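Local atomic coordinates of Adp-heptose LPS heptosyltransferase II (Escherichia coli, PDB entry 1PSW), a protein that transfers the second heptose unit from ADP-L-glycero-beta-D-manno-heptose onto the heptosyl-Kdo2-lipid A module during assembly of the lipopolysaccharide inner core. Residues Met1-Asp13 / Leu76-Pro88. Residues are numbered along the deposited sequence; the frame is centred on the assembly and turned at random.
Sequences MKILVIGPSWVGD and LREKRYDRAYVLP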
HETATM    1  N   MSE A   1      17.933  16.202  13.488  1.00 38.67           N
HETATM    2  CA  MSE A   1      18.062  14.853  12.866  1.00 38.09           C
HETATM    3  C   MSE A   1      17.445  14.822  11.466  1.00 36.12           C
HETATM    4  O   MSE A   1      16.306  14.380  11.296  1.00 34.47           O
HETATM    5  CB  MSE A   1      17.379  13.816  13.755  1.00 45.39           C
HETATM    6  CG  MSE A   1      17.473  12.404  13.229  1.00 52.73           C
HETATM    7 SE   MSE A   1      19.309  11.919  12.971  1.00 70.14          SE
HETATM    8  CE  MSE A   1      19.582  10.989  14.642  1.00 60.56           C
ATOM      9  N   LYS A   2      18.204  15.283  10.471  1.00 32.55           N
ATOM     10  CA  LYS A   2      17.732  15.325   9.084  1.00 31.35           C
ATOM     11  C   LYS A   2      17.951  13.984   8.396  1.00 29.18           C
ATOM     12  O   LYS A   2      19.083  13.548   8.187  1.00 27.14           O
ATOM     13  CB  LYS A   2      18.460  16.417   8.297  1.00 33.80           C
ATOM     14  CG  LYS A   2      18.396  17.805   8.919  1.00 39.09           C
ATOM     15  CD  LYS A   2      16.996  18.399   8.889  1.00 43.61           C
ATOM     16  CE  LYS A   2      16.522  18.676   7.468  1.00 45.95           C
ATOM     17  NZ  LYS A   2      15.213  19.398   7.438  1.00 46.99           N
ATOM     18  N   ILE A   3      16.856  13.341   8.024  1.00 26.62           N
ATOM     19  CA  ILE A   3      16.934  12.039   7.392  1.00 25.40           C
ATOM     20  C   ILE A   3      16.370  12.033   5.976  1.00 24.36           C
ATOM     21  O   ILE A   3      15.305  12.589   5.713  1.00 24.41           O
ATOM     22  CB  ILE A   3      16.176  10.999   8.246  1.00 23.48           C
ATOM     23  CG1 ILE A   3      16.764  10.973   9.660  1.00 24.29           C
ATOM     24  CG2 ILE A   3      16.264   9.634   7.606  1.00 22.69           C
ATOM     25  CD1 ILE A   3      15.928  10.203  10.674  1.00 21.54           C
ATOM     26  N   LEU A   4      17.105  11.403   5.065  1.00 21.80           N
ATOM     27  CA  LEU A   4      16.673  11.277   3.683  1.00 21.97           C
ATOM     28  C   LEU A   4      16.342   9.811   3.439  1.00 22.28           C
ATOM     29  O   LEU A   4      17.156   8.929   3.713  1.00 23.97           O
ATOM     30  CB  LEU A   4      17.777  11.708   2.715  1.00 21.87           C
ATOM     31  CG  LEU A   4      17.499  11.375   1.241  1.00 23.34           C
ATOM     32  CD1 LEU A   4      16.285  12.144   0.757  1.00 22.61           C
ATOM     33  CD2 LEU A   4      18.718  11.713   0.378  1.00 25.70           C
ATOM     34  N   VAL A   5      15.147   9.553   2.927  1.00 20.70           N
ATOM     35  CA  VAL A   5      14.738   8.185   2.651  1.00 19.91           C
ATOM     36  C   VAL A   5      14.465   7.986   1.168  1.00 20.70           C
ATOM     37  O   VAL A   5      13.754   8.775   0.549  1.00 21.31           O
ATOM     38  CB  VAL A   5      13.453   7.807   3.440  1.00 18.41           C
ATOM     39  CG1 VAL A   5      12.959   6.425   3.014  1.00 19.30           C
ATOM     40  CG2 VAL A   5      13.732   7.823   4.926  1.00 18.89           C
ATOM     41  N   ILE A   6      15.061   6.947   0.596  1.00 20.99           N
ATOM     42  CA  ILE A   6      14.832   6.630  -0.802  1.00 21.00           C
ATOM     43  C   ILE A   6      13.690   5.630  -0.720  1.00 21.26           C
ATOM     44  O   ILE A   6      13.896   4.475  -0.345  1.00 20.29           O
ATOM     45  CB  ILE A   6      16.064   5.953  -1.444  1.00 22.44           C
ATOM     46  CG1 ILE A   6      17.307   6.829  -1.263  1.00 21.42           C
ATOM     47  CG2 ILE A   6      15.793   5.677  -2.917  1.00 21.95           C
ATOM     48  CD1 ILE A   6      17.206   8.213  -1.889  1.00 22.17           C
ATOM     49  N   GLY A   7      12.482   6.080  -1.036  1.00 22.43           N
ATOM     50  CA  GLY A   7      11.328   5.205  -0.939  1.00 22.41           C
ATOM     51  C   GLY A   7      11.122   4.273  -2.113  1.00 23.94           C
ATOM     52  O   GLY A   7      11.654   4.514  -3.204  1.00 22.15           O
ATOM     53  N   PRO A   8      10.346   3.194  -1.915  1.00 23.53           N
ATOM     54  CA  PRO A   8      10.077   2.228  -2.978  1.00 25.84           C
ATOM     55  C   PRO A   8       9.128   2.795  -4.021  1.00 26.40           C
ATOM     56  O   PRO A   8       8.502   3.829  -3.796  1.00 29.23           O
ATOM     57  CB  PRO A   8       9.493   1.043  -2.220  1.00 25.53           C
ATOM     58  CG  PRO A   8       8.766   1.694  -1.095  1.00 25.15           C
ATOM     59  CD  PRO A   8       9.746   2.754  -0.640  1.00 24.78           C
ATOM     60  N   SER A   9       9.018   2.113  -5.155  1.00 27.93           N
ATOM     61  CA  SER A   9       8.166   2.566  -6.246  1.00 30.66           C
ATOM     62  C   SER A   9       6.880   1.771  -6.388  1.00 30.09           C
ATOM     63  O   SER A   9       6.312   1.702  -7.470  1.00 31.49           O
ATOM     64  CB  SER A   9       8.940   2.499  -7.559  1.00 32.67           C
ATOM     65  OG  SER A   9      10.120   3.273  -7.465  1.00 36.46           O
ATOM     66  N   TRP A  10       6.426   1.162  -5.301  1.00 29.31           N
ATOM     67  CA  TRP A  10       5.195   0.392  -5.328  1.00 28.83           C
ATOM     68  C   TRP A  10       4.315   0.841  -4.185  1.00 25.92           C
ATOM     69  O   TRP A  10       4.806   1.078  -3.085  1.00 22.97           O
ATOM     70  CB  TRP A  10       5.488  -1.097  -5.194  1.00 31.94           C
ATOM     71  CG  TRP A  10       6.284  -1.630  -6.324  1.00 38.05           C
ATOM     72  CD1 TRP A  10       7.631  -1.850  -6.349  1.00 39.22           C
ATOM     73  CD2 TRP A  10       5.791  -2.001  -7.613  1.00 40.88           C
ATOM     74  NE1 TRP A  10       8.008  -2.340  -7.576  1.00 42.88           N
ATOM     75  CE2 TRP A  10       6.898  -2.441  -8.372  1.00 43.46           C
ATOM     76  CE3 TRP A  10       4.521  -2.001  -8.202  1.00 43.75           C
ATOM     77  CZ2 TRP A  10       6.771  -2.884  -9.696  1.00 44.31           C
ATOM     78  CZ3 TRP A  10       4.394  -2.441  -9.516  1.00 44.61           C
ATOM     79  CH2 TRP A  10       5.514  -2.875 -10.248  1.00 46.06           C
ATOM     80  N   VAL A  11       3.018   0.959  -4.447  1.00 24.11           N
ATOM     81  CA  VAL A  11       2.076   1.387  -3.427  1.00 23.40           C
ATOM     82  C   VAL A  11       2.189   0.563  -2.151  1.00 21.18           C
ATOM     83  O   VAL A  11       2.350   1.121  -1.067  1.00 21.60           O
ATOM     84  CB  VAL A  11       0.623   1.314  -3.945  1.00 24.61           C
ATOM     85  CG1 VAL A  11      -0.349   1.624  -2.819  1.00 24.66           C
ATOM     86  CG2 VAL A  11       0.429   2.307  -5.084  1.00 26.68           C
ATOM     87  N   GLY A  12       2.119  -0.759  -2.278  1.00 21.02           N
ATOM     88  CA  GLY A  12       2.206  -1.614  -1.107  1.00 19.97           C
ATOM     89  C   GLY A  12       3.441  -1.344  -0.273  1.00 21.72           C
ATOM     90  O   GLY A  12       3.342  -1.078   0.924  1.00 21.15           O
ATOM     91  N   ASP A  13       4.605  -1.415  -0.915  1.00 19.31           N
ATOM     92  CA  ASP A  13       5.882  -1.193  -0.262  1.00 18.54           C
ATOM     93  C   ASP A  13       5.957   0.190   0.382  1.00 17.84           C
ATOM     94  O   ASP A  13       6.471   0.335   1.488  1.00 16.53           O
ATOM     95  CB  ASP A  13       7.017  -1.360  -1.276  1.00 21.31           C
ATOM     96  CG  ASP A  13       7.153  -2.786  -1.775  1.00 25.41           C
ATOM     97  OD1 ASP A  13       6.258  -3.611  -1.497  1.00 27.99           O
ATOM     98  OD2 ASP A  13       8.159  -3.085  -2.454  1.00 26.86           O
ATOM     99  N   LEU A  76      21.237  18.209  -3.141  1.00 35.94           N
ATOM    100  CA  LEU A  76      20.784  17.805  -1.815  1.00 36.03           C
ATOM    101  C   LEU A  76      21.833  18.028  -0.737  1.00 36.92           C
ATOM    102  O   LEU A  76      21.568  17.813   0.443  1.00 35.52           O
ATOM    103  CB  LEU A  76      20.373  16.331  -1.824  1.00 35.15           C
ATOM    104  CG  LEU A  76      19.193  15.954  -2.718  1.00 35.09           C
ATOM    105  CD1 LEU A  76      18.978  14.450  -2.658  1.00 35.37           C
ATOM    106  CD2 LEU A  76      17.940  16.694  -2.268  1.00 35.56           C
ATOM    107  N   ARG A  77      23.026  18.451  -1.140  1.00 39.06           N
ATOM    108  CA  ARG A  77      24.093  18.703  -0.183  1.00 42.01           C
ATOM    109  C   ARG A  77      23.702  19.825   0.765  1.00 42.48           C
ATOM    110  O   ARG A  77      24.028  19.789   1.951  1.00 42.66           O
ATOM    111  CB  ARG A  77      25.386  19.057  -0.916  1.00 44.53           C
ATOM    112  CG  ARG A  77      26.058  17.864  -1.571  1.00 46.37           C
ATOM    113  CD  ARG A  77      27.239  18.285  -2.423  1.00 49.86           C
ATOM    114  NE  ARG A  77      28.014  17.132  -2.866  1.00 52.52           N
ATOM    115  CZ  ARG A  77      29.004  17.187  -3.750  1.00 54.61           C
ATOM    116  NH1 ARG A  77      29.349  18.347  -4.297  1.00 55.69           N
ATOM    117  NH2 ARG A  77      29.653  16.080  -4.086  1.00 54.59           N
ATOM    118  N   GLU A  78      23.002  20.822   0.236  1.00 43.53           N
ATOM    119  CA  GLU A  78      22.551  21.958   1.032  1.00 45.35           C
ATOM    120  C   GLU A  78      21.666  21.510   2.194  1.00 44.36           C
ATOM    121  O   GLU A  78      21.701  22.105   3.270  1.00 44.68           O
ATOM    122  CB  GLU A  78      21.791  22.944   0.143  1.00 47.85           C
ATOM    123  CG  GLU A  78      22.698  23.847  -0.681  1.00 53.26           C
ATOM    124  CD  GLU A  78      22.104  24.212  -2.029  1.00 56.21           C
ATOM    125  OE1 GLU A  78      20.952  24.696  -2.067  1.00 58.24           O
ATOM    126  OE2 GLU A  78      22.794  24.015  -3.054  1.00 57.09           O
ATOM    127  N   LYS A  79      20.881  20.458   1.969  1.00 42.90           N
ATOM    128  CA  LYS A  79      19.987  19.919   2.991  1.00 41.33           C
ATOM    129  C   LYS A  79      20.779  19.435   4.201  1.00 40.18           C
ATOM    130  O   LYS A  79      20.269  19.413   5.319  1.00 40.43           O
ATOM    131  CB  LYS A  79      19.181  18.746   2.429  1.00 42.78           C
ATOM    132  CG  LYS A  79      18.167  19.105   1.355  1.00 44.58           C
ATOM    133  CD  LYS A  79      16.937  19.786   1.936  1.00 47.21           C
ATOM    134  CE  LYS A  79      15.862  19.972   0.870  1.00 48.87           C
ATOM    135  NZ  LYS A  79      14.638  20.630   1.408  1.00 50.76           N
ATOM    136  N   ARG A  80      22.022  19.032   3.967  1.00 38.38           N
ATOM    137  CA  ARG A  80      22.875  18.548   5.044  1.00 37.48           C
ATOM    138  C   ARG A  80      22.224  17.386   5.799  1.00 35.12           C
ATOM    139  O   ARG A  80      22.120  17.410   7.028  1.00 33.25           O
ATOM    140  CB  ARG A  80      23.182  19.684   6.023  1.00 41.21           C
ATOM    141  CG  ARG A  80      23.815  20.910   5.382  1.00 46.41           C
ATOM    142  CD  ARG A  80      24.174  21.949   6.434  1.00 50.32           C
ATOM    143  NE  ARG A  80      25.125  21.414   7.404  1.00 55.49           N
ATOM    144  CZ  ARG A  80      25.611  22.094   8.439  1.00 57.86           C
ATOM    145  NH1 ARG A  80      25.239  23.350   8.648  1.00 59.88           N
ATOM    146  NH2 ARG A  80      26.473  21.516   9.266  1.00 57.93           N
ATOM    147  N   TYR A  81      21.779  16.375   5.062  1.00 31.28           N
ATOM    148  CA  TYR A  81      21.162  15.208   5.675  1.00 29.75           C
ATOM    149  C   TYR A  81      22.160  14.481   6.562  1.00 29.92           C
ATOM    150  O   TYR A  81      23.299  14.226   6.162  1.00 29.73           O
ATOM    151  CB  TYR A  81      20.643  14.253   4.600  1.00 27.47           C
ATOM    152  CG  TYR A  81      19.423  14.755   3.877  1.00 25.58           C
ATOM    153  CD1 TYR A  81      18.200  14.892   4.540  1.00 24.37           C
ATOM    154  CD2 TYR A  81      19.484  15.096   2.528  1.00 24.53           C
ATOM    155  CE1 TYR A  81      17.067  15.358   3.871  1.00 22.50           C
ATOM    156  CE2 TYR A  81      18.363  15.563   1.856  1.00 23.42           C
ATOM    157  CZ  TYR A  81      17.160  15.690   2.533  1.00 22.61           C
ATOM    158  OH  TYR A  81      16.051  16.152   1.866  1.00 22.74           O
ATOM    159  N   ASP A  82      21.720  14.156   7.771  1.00 30.17           N
ATOM    160  CA  ASP A  82      22.547  13.446   8.736  1.00 31.73           C
ATOM    161  C   ASP A  82      22.608  11.955   8.398  1.00 32.27           C
ATOM    162  O   ASP A  82      23.663  11.326   8.484  1.00 32.56           O
ATOM    163  CB  ASP A  82      21.970  13.612  10.144  1.00 33.15           C
ATOM    164  CG  ASP A  82      22.038  15.044  10.645  1.00 34.86           C
ATOM    165  OD1 ASP A  82      23.154  15.590  10.731  1.00 35.54           O
ATOM    166  OD2 ASP A  82      20.977  15.623  10.957  1.00 35.32           O
ATOM    167  N   ARG A  83      21.463  11.394   8.017  1.00 31.66           N
ATOM    168  CA  ARG A  83      21.382   9.977   7.678  1.00 30.20           C
ATOM    169  C   ARG A  83      20.585   9.743   6.405  1.00 27.93           C
ATOM    170  O   ARG A  83      19.858  10.621   5.942  1.00 27.15           O
ATOM    171  CB  ARG A  83      20.709   9.196   8.807  1.00 31.91           C
ATOM    172  CG  ARG A  83      21.422   9.229  10.136  1.00 34.52           C
ATOM    173  CD  ARG A  83      20.728   8.302  11.120  1.00 35.68           C
ATOM    174  NE  ARG A  83      21.529   8.072  12.318  1.00 38.86           N
ATOM    175  CZ  ARG A  83      21.266   7.137  13.222  1.00 40.00           C
ATOM    176  NH1 ARG A  83      20.218   6.338  13.063  1.00 40.81           N
ATOM    177  NH2 ARG A  83      22.051   6.995  14.283  1.00 40.27           N
ATOM    178  N   ALA A  84      20.724   8.546   5.849  1.00 26.23           N
ATOM    179  CA  ALA A  84      19.990   8.175   4.651  1.00 24.56           C
ATOM    180  C   ALA A  84      19.617   6.700   4.736  1.00 24.37           C
ATOM    181  O   ALA A  84      20.385   5.883   5.247  1.00 25.47           O
ATOM    182  CB  ALA A  84      20.832   8.434   3.412  1.00 25.75           C
ATOM    183  N   TYR A  85      18.424   6.371   4.251  1.00 22.42           N
ATOM    184  CA  TYR A  85      17.940   4.992   4.247  1.00 22.09           C
ATOM    185  C   TYR A  85      17.482   4.667   2.832  1.00 20.87           C
ATOM    186  O   TYR A  85      16.647   5.371   2.269  1.00 23.26           O
ATOM    187  CB  TYR A  85      16.763   4.822   5.221  1.00 21.12           C
ATOM    188  CG  TYR A  85      17.131   4.984   6.678  1.00 20.65           C
ATOM    189  CD1 TYR A  85      17.578   3.898   7.436  1.00 22.48           C
ATOM    190  CD2 TYR A  85      17.083   6.234   7.290  1.00 20.88           C
ATOM    191  CE1 TYR A  85      17.969   4.059   8.762  1.00 21.53           C
ATOM    192  CE2 TYR A  85      17.476   6.399   8.618  1.00 22.72           C
ATOM    193  CZ  TYR A  85      17.918   5.313   9.344  1.00 22.21           C
ATOM    194  OH  TYR A  85      18.327   5.477  10.650  1.00 24.87           O
ATOM    195  N   VAL A  86      18.037   3.608   2.258  1.00 19.83           N
ATOM    196  CA  VAL A  86      17.671   3.201   0.909  1.00 20.86           C
ATOM    197  C   VAL A  86      16.793   1.963   1.018  1.00 20.06           C
ATOM    198  O   VAL A  86      17.251   0.909   1.464  1.00 21.33           O
ATOM    199  CB  VAL A  86      18.930   2.888   0.063  1.00 20.72           C
ATOM    200  CG1 VAL A  86      18.542   2.575  -1.375  1.00 20.78           C
ATOM    201  CG2 VAL A  86      19.885   4.075   0.098  1.00 21.08           C
ATOM    202  N   LEU A  87      15.528   2.091   0.618  1.00 19.59           N
ATOM    203  CA  LEU A  87      14.570   0.984   0.722  1.00 19.05           C
ATOM    204  C   LEU A  87      14.500   0.072  -0.492  1.00 18.52           C
ATOM    205  O   LEU A  87      14.287  -1.130  -0.354  1.00 19.53           O
ATOM    206  CB  LEU A  87      13.184   1.539   1.076  1.00 18.19           C
ATOM    207  CG  LEU A  87      13.174   2.362   2.379  1.00 18.88           C
ATOM    208  CD1 LEU A  87      11.746   2.789   2.739  1.00 19.53           C
ATOM    209  CD2 LEU A  87      13.779   1.531   3.509  1.00 19.65           C
ATOM    210  N   PRO A  88      14.662   0.625  -1.703  1.00 20.06           N
ATOM    211  CA  PRO A  88      14.607  -0.265  -2.866  1.00 21.73           C
ATOM    212  C   PRO A  88      15.837  -1.172  -2.793  1.00 22.94           C
ATOM    213  O   PRO A  88      16.753  -0.902  -2.013  1.00 21.98           O
ATOM    214  CB  PRO A  88      14.670   0.703  -4.049  1.00 23.00           C
ATOM    215  CG  PRO A  88      14.041   1.953  -3.496  1.00 21.25           C
ATOM    216  CD  PRO A  88      14.650   2.037  -2.124  1.00 20.52           C
TER
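Strands 2-6 and 83-86 run parallel, their axes 4.7 Å apart and inclined by 16°, with Ile3 paired to Arg83, Leu4 to Ala84, Val5 to Tyr85 and Ile6 to Val86. The bonds alternate in the parallel manner: Leu4 N and Ile6 N give to Arg83 O and Tyr85 O, while Leu4 O and Ile6 O receive Tyr85 N and Leu87 N. At the start of the ladder Lys2 O is gripped twice, by Asp82 N at 2.7 Å and by Arg83 N. In the reverse direction Lys2 N donates to Asp82 OD2 at 2.8 Å, through the anti lone pair of the carboxylate oxygen, and Asp82 thus binds Lys2 with both its backbone N and its side chain.

On the face of the sheet that carries Leu4 and Ile6 lies the Tyr81 ring. Leu4 CB sits over its centre in a CH-pi contact, 3.6 Å from the centroid, while Lys79 CB lies against the opposite face, nearer the rim. Leu4 chi1 of 170° turns CG away from the backbone N, and its CD2 reaches Leu76 CD1 at 4.1 Å. The Tyr81 hydroxyl is hydrogen-bonded to OD2 of Asp34 on strand 32-37, which carries the side chain across strand 2-6; an alanine here would probably leave Leu4 CB and Lys79 CB without the ring between them and Asp34 without this partner. On the other face of the sheet, Ile3 CG2 meets the Tyr85 ring at its edge, 3.5 Å from CD2, and Val5 CG1 touches Leu87 CD1 at 3.8 Å. Helix 11-27 packs over this face, meeting Val5, Tyr85 and Leu87.

Beyond the strands, Pro88 CD rests on Ile6 CG2. Strands 2-6 and 83-86 are central neighbours in the six-stranded parallel sheet of order 3-2-1-4-5-6, the Rossmann-like arrangement of the N-terminal domain in GT-B glycosyltransferases.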